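Side-chain contacts in tyrosine phosphatase (Orf virus, PDB 5NCR), which is a homodimeric tyrosine phosphatase with triple substrate specificity that probably also hydrolyses phosphoserine in proteins and may blunt host interferon signalling: residues B[116-121]-B[165-170]; B[149-154]-B[159-164]; B[56-59]-B[65-68]. The protein carries 2 engineered substitutions. All coordinates share one frame; numbering follows the deposited sequence.

Contact 1: residues B[116-121]-B[165-170]; sequences VNRSGA and ANFRYQ. With PO4 (phosphate ion), chain D; SO4 (sulfate ion), chain E.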
loop_
_atom_site.group_PDB
_atom_site.type_symbol
_atom_site.label_atom_id
_atom_site.label_comp_id
_atom_site.label_asym_id
_atom_site.label_seq_id
_atom_site.Cartn_x
_atom_site.Cartn_y
_atom_site.Cartn_z
ATOM N N VAL B 116 13.081 17.961 3.085
ATOM C CA VAL B 116 12.643 16.598 2.793
ATOM C C VAL B 116 12.250 15.784 4.025
ATOM O O VAL B 116 11.093 15.370 4.115
ATOM C CB VAL B 116 13.695 15.828 1.924
ATOM C CG1 VAL B 116 13.292 14.358 1.710
ATOM C CG2 VAL B 116 13.954 16.530 0.592
ATOM N N ASN B 117 13.209 15.502 4.927
ATOM C CA ASN B 117 12.984 14.555 6.007
ATOM C C ASN B 117 12.509 15.106 7.353
ATOM O O ASN B 117 11.474 14.658 7.816
ATOM C CB ASN B 117 14.223 13.703 6.218
ATOM C CG ASN B 117 14.543 12.858 5.020
ATOM O OD1 ASN B 117 15.628 12.945 4.489
ATOM N ND2 ASN B 117 13.642 12.036 4.547
ATOM N N ARG B 118 13.244 16.026 7.987
ATOM C CA ARG B 118 12.835 16.548 9.308
ATOM C C ARG B 118 11.544 17.352 9.219
ATOM O O ARG B 118 10.567 17.014 9.892
ATOM C CB ARG B 118 13.985 17.317 9.982
ATOM C CG ARG B 118 15.199 16.413 10.227
ATOM C CD ARG B 118 16.475 17.161 10.474
ATOM N NE ARG B 118 17.071 17.660 9.242
ATOM C CZ ARG B 118 18.191 18.374 9.177
ATOM N NH1 ARG B 118 18.867 18.664 10.281
ATOM N NH2 ARG B 118 18.637 18.812 8.014
ATOM N N SER B 119 11.511 18.318 8.299
ATOM C CA SER B 119 10.339 19.149 8.046
ATOM C C SER B 119 9.232 18.338 7.384
ATOM O O SER B 119 8.057 18.578 7.674
ATOM C CB SER B 119 10.707 20.370 7.209
ATOM O OG SER B 119 11.303 19.956 5.991
ATOM N N GLY B 120 9.604 17.417 6.490
ATOM C CA GLY B 120 8.659 16.517 5.845
ATOM C C GLY B 120 7.925 15.681 6.897
ATOM O O GLY B 120 6.705 15.544 6.829
ATOM N N ALA B 121 8.652 15.188 7.937
ATOM C CA ALA B 121 8.030 14.411 9.023
ATOM C C ALA B 121 7.019 15.239 9.812
ATOM O O ALA B 121 5.913 14.774 10.075
ATOM C CB ALA B 121 9.095 13.829 9.945
ATOM N N ALA B 165 13.181 6.436 6.463
ATOM C CA ALA B 165 12.339 5.308 6.867
ATOM C C ALA B 165 12.099 5.286 8.376
ATOM O O ALA B 165 11.006 4.957 8.791
ATOM C CB ALA B 165 12.964 4.006 6.416
ATOM N N ASN B 166 13.091 5.708 9.188
ATOM C CA ASN B 166 13.002 5.797 10.650
ATOM C C ASN B 166 11.864 6.740 11.074
ATOM O O ASN B 166 11.015 6.364 11.888
ATOM C CB ASN B 166 14.363 6.231 11.251
ATOM C CG ASN B 166 14.346 6.807 12.662
ATOM O OD1 ASN B 166 14.907 7.884 12.928
ATOM N ND2 ASN B 166 13.744 6.103 13.599
ATOM N N PHE B 167 11.825 7.931 10.478
ATOM C CA PHE B 167 10.826 8.958 10.745
ATOM C C PHE B 167 9.477 8.503 10.220
ATOM O O PHE B 167 8.472 8.695 10.899
ATOM C CB PHE B 167 11.210 10.286 10.046
ATOM C CG PHE B 167 12.414 11.040 10.572
ATOM C CD1 PHE B 167 13.119 10.578 11.693
ATOM C CD2 PHE B 167 12.835 12.224 9.966
ATOM C CE1 PHE B 167 14.240 11.271 12.169
ATOM C CE2 PHE B 167 13.957 12.913 10.446
ATOM C CZ PHE B 167 14.645 12.437 11.548
ATOM N N ARG B 168 9.449 7.960 8.987
ATOM C CA ARG B 168 8.211 7.508 8.356
ATOM C C ARG B 168 7.588 6.389 9.184
ATOM O O ARG B 168 6.382 6.402 9.366
ATOM C CB ARG B 168 8.454 7.075 6.906
ATOM C CG ARG B 168 7.242 7.284 5.986
ATOM C CD ARG B 168 7.597 7.158 4.506
ATOM N NE ARG B 168 8.096 5.827 4.192
ATOM C CZ ARG B 168 9.362 5.528 3.949
ATOM N NH1 ARG B 168 10.290 6.475 3.967
ATOM N NH2 ARG B 168 9.711 4.280 3.671
ATOM N N TYR B 169 8.402 5.462 9.729
ATOM C CA TYR B 169 7.902 4.371 10.553
ATOM C C TYR B 169 7.318 4.947 11.852
ATOM O O TYR B 169 6.215 4.565 12.239
ATOM C CB TYR B 169 9.016 3.346 10.868
ATOM C CG TYR B 169 8.565 2.215 11.774
ATOM C CD1 TYR B 169 7.832 1.142 11.272
ATOM C CD2 TYR B 169 8.882 2.215 13.129
ATOM C CE1 TYR B 169 7.435 0.086 12.096
ATOM C CE2 TYR B 169 8.489 1.166 13.963
ATOM C CZ TYR B 169 7.758 0.106 13.443
ATOM O OH TYR B 169 7.375 -0.937 14.257
ATOM N N GLN B 170 8.039 5.891 12.507
ATOM C CA GLN B 170 7.558 6.526 13.743
ATOM C C GLN B 170 6.205 7.240 13.521
ATOM O O GLN B 170 5.344 7.188 14.390
ATOM C CB GLN B 170 8.580 7.506 14.307
ATOM C CG GLN B 170 9.806 6.818 14.891
ATOM C CD GLN B 170 10.750 7.854 15.454
ATOM O OE1 GLN B 170 10.537 8.411 16.526
ATOM N NE2 GLN B 170 11.807 8.140 14.761
HETATM P P PO4 D . 16.116 17.353 5.480
HETATM O O1 PO4 D . 17.605 17.931 5.465
HETATM O O2 PO4 D . 16.031 16.031 4.594
HETATM O O3 PO4 D . 15.094 18.440 4.915
HETATM O O4 PO4 D . 15.697 17.027 6.889
HETATM S S SO4 E . 21.989 20.196 9.683
HETATM O O1 SO4 E . 23.191 19.458 10.115
HETATM O O2 SO4 E . 22.381 21.518 9.170
HETATM O O3 SO4 E . 21.331 19.401 8.624
HETATM O O4 SO4 E . 21.078 20.381 10.820
#
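R118 runs alongside F167, its aliphatic part resting on the ring's edge while its charged end reaches past it to two anions. CB lies beside phosphate O4. CG meets two partners, the same O4 and F167 CE2, the latter at 3.7 Å and near the plane of the ring. CD also lies near O4. The chain bends about the CG-CD bond (chi3 -79°), bringing NE onto phosphate O4 at 2.8 Å, almost straight (177°). CZ is nearest sulfate O3. NH2 gives one hydrogen bond to phosphate O1, 2.9 Å, and another to sulfate O3, 2.8 Å; NH1 reaches sulfate O4 at 2.9 Å and also bonds L79 O. Both anions, probably from the crystallisation liquor, lie at the edge of the guanidinium, in its plane, where its N-H bonds point. Arginine suits the place because one flat cation can serve several oxygens. The backbone N of R118 also donates to phosphate O4 (2.9 Å), and V116 N and N117 N bind O3 and O2, the phosphate thus occupying the P-loop. F167 CD2 further touches N117 O at 3.5 Å and A121 CB at 4.1 Å, the small alanine letting the ring come close. The loop follows strand 108-111, with S112 where the HCX5R signature has its cysteine, and leads into helix 118-134, against whose first turn helix 165-177 sets F167.

Contact 2: residues B[149-154]-B[159-164]; sequences KTYYEI and GAFLEN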
loop_
_atom_site.group_PDB
_atom_site.type_symbol
_atom_site.label_atom_id
_atom_site.label_comp_id
_atom_site.label_asym_id
_atom_site.label_seq_id
_atom_site.Cartn_x
_atom_site.Cartn_y
_atom_site.Cartn_z
ATOM N N LYS B 149 -2.008 7.507 0.553
ATOM C CA LYS B 149 -2.473 8.447 -0.465
ATOM C C LYS B 149 -1.817 9.827 -0.243
ATOM O O LYS B 149 -1.309 10.395 -1.195
ATOM C CB LYS B 149 -4.007 8.523 -0.421
ATOM C CG LYS B 149 -4.683 9.468 -1.407
ATOM C CD LYS B 149 -6.217 9.257 -1.374
ATOM C CE LYS B 149 -7.042 10.513 -1.570
ATOM N NZ LYS B 149 -7.203 10.853 -3.004
ATOM N N THR B 150 -1.780 10.311 1.005
ATOM C CA THR B 150 -1.239 11.613 1.378
ATOM C C THR B 150 0.274 11.668 1.169
ATOM O O THR B 150 0.777 12.671 0.692
ATOM C CB THR B 150 -1.647 11.954 2.819
ATOM O OG1 THR B 150 -3.069 11.855 2.889
ATOM C CG2 THR B 150 -1.198 13.331 3.250
ATOM N N TYR B 151 0.978 10.591 1.532
ATOM C CA TYR B 151 2.419 10.481 1.366
ATOM C C TYR B 151 2.785 10.647 -0.133
ATOM O O TYR B 151 3.690 11.417 -0.459
ATOM C CB TYR B 151 2.920 9.118 1.883
ATOM C CG TYR B 151 4.400 8.979 1.640
ATOM C CD1 TYR B 151 5.319 9.629 2.452
ATOM C CD2 TYR B 151 4.878 8.305 0.519
ATOM C CE1 TYR B 151 6.683 9.582 2.180
ATOM C CE2 TYR B 151 6.241 8.245 0.242
ATOM C CZ TYR B 151 7.136 8.896 1.068
ATOM O OH TYR B 151 8.480 8.828 0.821
ATOM N N TYR B 152 2.104 9.893 -1.011
ATOM C CA TYR B 152 2.364 9.935 -2.460
ATOM C C TYR B 152 1.877 11.232 -3.091
ATOM O O TYR B 152 2.502 11.716 -4.021
ATOM C CB TYR B 152 1.841 8.692 -3.168
ATOM C CG TYR B 152 2.829 7.554 -3.016
ATOM C CD1 TYR B 152 4.088 7.614 -3.611
ATOM C CD2 TYR B 152 2.539 6.454 -2.219
ATOM C CE1 TYR B 152 5.030 6.607 -3.421
ATOM C CE2 TYR B 152 3.470 5.432 -2.033
ATOM C CZ TYR B 152 4.717 5.510 -2.647
ATOM O OH TYR B 152 5.686 4.556 -2.456
ATOM N N GLU B 153 0.829 11.844 -2.513
ATOM C CA GLU B 153 0.305 13.122 -2.998
ATOM C C GLU B 153 1.346 14.235 -2.781
ATOM O O GLU B 153 1.655 14.975 -3.726
ATOM C CB GLU B 153 -1.018 13.428 -2.287
ATOM C CG GLU B 153 -1.814 14.613 -2.815
ATOM C CD GLU B 153 -3.276 14.575 -2.386
ATOM O OE1 GLU B 153 -3.786 15.631 -1.943
ATOM O OE2 GLU B 153 -3.907 13.491 -2.473
ATOM N N ILE B 154 1.933 14.321 -1.567
ATOM C CA ILE B 154 2.938 15.333 -1.222
ATOM C C ILE B 154 4.240 15.038 -1.959
ATOM O O ILE B 154 4.844 15.968 -2.499
ATOM C CB ILE B 154 3.119 15.514 0.331
ATOM C CG1 ILE B 154 1.782 15.947 0.970
ATOM C CG2 ILE B 154 4.256 16.551 0.631
ATOM C CD1 ILE B 154 1.691 15.790 2.505
ATOM N N GLY B 159 8.828 15.829 -5.070
ATOM C CA GLY B 159 9.837 14.931 -5.631
ATOM C C GLY B 159 10.476 14.062 -4.577
ATOM O O GLY B 159 10.564 12.846 -4.749
ATOM N N ALA B 160 10.992 14.692 -3.506
ATOM C CA ALA B 160 11.579 14.006 -2.367
ATOM C C ALA B 160 10.807 14.455 -1.163
ATOM O O ALA B 160 10.626 15.667 -0.957
ATOM C CB ALA B 160 13.034 14.376 -2.212
ATOM N N PHE B 161 10.330 13.487 -0.375
ATOM C CA PHE B 161 9.526 13.780 0.801
ATOM C C PHE B 161 9.568 12.618 1.754
ATOM O O PHE B 161 9.167 11.519 1.380
ATOM C CB PHE B 161 8.061 14.100 0.383
ATOM C CG PHE B 161 7.086 14.212 1.540
ATOM C CD1 PHE B 161 7.095 15.322 2.374
ATOM C CD2 PHE B 161 6.139 13.213 1.771
ATOM C CE1 PHE B 161 6.194 15.420 3.447
ATOM C CE2 PHE B 161 5.223 13.323 2.824
ATOM C CZ PHE B 161 5.268 14.413 3.670
ATOM N N LEU B 162 10.036 12.848 2.981
ATOM C CA LEU B 162 10.029 11.837 4.033
ATOM C C LEU B 162 10.622 10.486 3.593
ATOM O O LEU B 162 9.991 9.432 3.690
ATOM C CB LEU B 162 8.581 11.726 4.535
ATOM C CG LEU B 162 8.275 10.978 5.828
ATOM C CD1 LEU B 162 9.181 11.395 6.985
ATOM C CD2 LEU B 162 6.823 11.150 6.157
ATOM N N GLU B 163 11.831 10.551 3.056
ATOM C CA GLU B 163 12.587 9.414 2.555
ATOM C C GLU B 163 13.129 8.612 3.729
ATOM O O GLU B 163 13.246 7.389 3.650
ATOM C CB GLU B 163 13.728 9.901 1.619
ATOM C CG GLU B 163 13.262 10.840 0.499
ATOM C CD GLU B 163 12.244 10.251 -0.453
ATOM O OE1 GLU B 163 12.383 9.054 -0.773
ATOM O OE2 GLU B 163 11.295 10.963 -0.852
ATOM N N ASN B 164 13.437 9.308 4.831
ATOM C CA ASN B 164 13.928 8.739 6.075
ATOM C C ASN B 164 12.867 7.739 6.600
ATOM O O ASN B 164 11.788 8.138 7.055
ATOM C CB ASN B 164 14.188 9.861 7.089
ATOM C CG ASN B 164 14.821 9.406 8.366
ATOM O OD1 ASN B 164 14.443 8.413 8.957
ATOM N ND2 ASN B 164 15.807 10.124 8.830
HETATM O O HOH W 1 10.386 6.810 0.365
#
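The connection between helix 140-158 and helix 165-177 folds back on the first of these, laying F161 and L162 against Y151 and I154. G159, with positive phi, turns the chain out of the helix. F161 has CG anti to the backbone N (chi1 171°), a setting that swings its ring in between two neighbours: I154 CG2 sits over the centre of one face, 3.5 Å from the ring centroid in a CH-pi contact, and L162 CB lies over the other. A flat ring suits such a slot, and a branched isoleucine offers a methyl to fill its face. Y151 and F161 run antiparallel past one another as an oblique pair, planes 39° apart, with Y151 CE1 at 3.7 Å from F161 CD2; L162 CB approaches the tyrosine at its edge, 3.7 Å from the same CE1. At the far end Y151 OH lies 2.8 Å from F161 O and 3.3 Å from L162 O, and a water 2.8 Å from Y151 OH donates to E163 OE1. The backbone N-H of F161 donates to E163 OE2 at 2.7 Å, which accepts it with its anti lone pair. R155 forms a salt bridge with the same oxygen, which probably keeps the glutamate ionised. In this segment, outside any helix or strand, the carboxylate thus takes a backbone N-H, Y151 OH weakly offers one proton to two carbonyls, and the water joins hydroxyl to carboxylate.

Contact 3: residues B[56-59]-B[65-68]; sequences KCLV and KYST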
loop_
_atom_site.group_PDB
_atom_site.type_symbol
_atom_site.label_atom_id
_atom_site.label_comp_id
_atom_site.label_asym_id
_atom_site.label_seq_id
_atom_site.Cartn_x
_atom_site.Cartn_y
_atom_site.Cartn_z
ATOM N N LYS B 56 4.570 34.641 9.929
ATOM C CA LYS B 56 4.586 35.113 11.313
ATOM C C LYS B 56 5.429 34.186 12.168
ATOM O O LYS B 56 5.948 34.602 13.203
ATOM C CB LYS B 56 3.155 35.207 11.863
ATOM N N CYS B 57 5.552 32.925 11.726
ATOM C CA CYS B 57 6.282 31.878 12.443
ATOM C C CYS B 57 7.158 31.025 11.534
ATOM O O CYS B 57 6.804 30.758 10.383
ATOM C CB CYS B 57 5.323 31.007 13.250
ATOM S SG CYS B 57 4.134 31.929 14.252
ATOM N N LEU B 58 8.293 30.590 12.071
ATOM C CA LEU B 58 9.256 29.702 11.427
ATOM C C LEU B 58 9.494 28.525 12.363
ATOM O O LEU B 58 9.745 28.719 13.555
ATOM C CB LEU B 58 10.586 30.399 11.141
ATOM C CG LEU B 58 10.645 31.393 9.998
ATOM C CD1 LEU B 58 11.850 32.296 10.155
ATOM C CD2 LEU B 58 10.702 30.681 8.664
ATOM N N VAL B 59 9.382 27.315 11.845
ATOM C CA VAL B 59 9.642 26.121 12.642
ATOM C C VAL B 59 10.923 25.526 12.032
ATOM O O VAL B 59 10.904 24.935 10.947
ATOM C CB VAL B 59 8.457 25.112 12.690
ATOM C CG1 VAL B 59 8.842 23.889 13.517
ATOM C CG2 VAL B 59 7.169 25.751 13.227
ATOM N N LYS B 65 20.830 27.289 14.892
ATOM C CA LYS B 65 19.883 28.326 15.295
ATOM C C LYS B 65 20.166 29.576 14.444
ATOM O O LYS B 65 21.254 29.698 13.883
ATOM C CB LYS B 65 20.064 28.639 16.799
ATOM C CG LYS B 65 18.911 29.394 17.451
ATOM C CD LYS B 65 19.370 30.189 18.671
ATOM C CE LYS B 65 18.530 31.433 18.885
ATOM N NZ LYS B 65 18.552 31.888 20.302
ATOM N N TYR B 66 19.180 30.484 14.334
ATOM C CA TYR B 66 19.299 31.766 13.637
ATOM C C TYR B 66 18.463 32.840 14.337
ATOM O O TYR B 66 17.535 32.524 15.096
ATOM C CB TYR B 66 18.932 31.659 12.139
ATOM C CG TYR B 66 17.555 31.082 11.874
ATOM C CD1 TYR B 66 16.405 31.824 12.127
ATOM C CD2 TYR B 66 17.403 29.802 11.347
ATOM C CE1 TYR B 66 15.137 31.294 11.911
ATOM C CE2 TYR B 66 16.134 29.265 11.104
ATOM C CZ TYR B 66 15.003 30.015 11.393
ATOM O OH TYR B 66 13.751 29.515 11.171
ATOM N N SER B 67 18.798 34.112 14.059
ATOM C CA SER B 67 18.092 35.278 14.563
ATOM C C SER B 67 16.951 35.555 13.597
ATOM O O SER B 67 17.087 35.309 12.396
ATOM C CB SER B 67 19.032 36.484 14.617
ATOM O OG SER B 67 18.347 37.723 14.730
ATOM N N THR B 68 15.845 36.089 14.114
ATOM C CA THR B 68 14.688 36.442 13.294
ATOM C C THR B 68 14.420 37.946 13.299
ATOM O O THR B 68 14.565 38.589 14.349
ATOM C CB THR B 68 13.442 35.693 13.750
ATOM O OG1 THR B 68 13.391 35.665 15.178
ATOM C CG2 THR B 68 13.355 34.305 13.159
#
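L58 meets Y66 chiefly through the tyrosine's oxygen: Y66 OH lies 3.3 Å from L58 CB and 3.5 Å from L58 CD1, and the ring's far end rests on the leucine. The two side chains cross at a slant. The same methyl, L58 CD1, also reaches Y66 CE1 at 3.9 Å and T68 CG2 at 3.9 Å. T68 CG2 in turn lies at the edge of the Y66 ring, in its plane, making a three-way apolar meeting for which a branched leucine and a methyl-bearing threonine are well shaped. Further out, polar partners fix the pieces. The hydroxyl of Y66 is hydrogen-bonded to H111 NE2, a bond that anchors the end of the ring to strand 108-111; T68 OG1 is tied to I72 O. A74 of strand 73-76 touches both Y66 and T68, and L109 and H111 of strand 108-111 touch L58. V59, pointing the other way, packs on helix 90-103. The arrangement is that of a mixed alpha/beta sheet, as in the dual-specificity phosphatase fold, in which inner strand 57-60 lies parallel to its neighbours 108-111 and 73-76, with helix 90-103 over one face and the loop leading to strand 73-76 against the other.

Contacts 1 and 2 are neighbours, their centres 10 Å apart, and they join directly: V116 O lies 3.0 Å from L162 N, and R168 NH1 lies 3.0 Å from L162 O. The loop 159-164 is thereby linked, by probable hydrogen bonds, to the phosphate-binding loop on the one hand and to helix 165-177 on the other. Contact 3 stands apart, centred 21 Å from contact 1 and 25 Å from contact 2, across the centre of the chain from the latter; its nearest atoms come to about 6 Å from those of contact 1. H111, the partner of Y66, immediately precedes S112, whose hydroxyl binds the phosphate, so Y66 is joined to the residue next to the phosphate-binding S112.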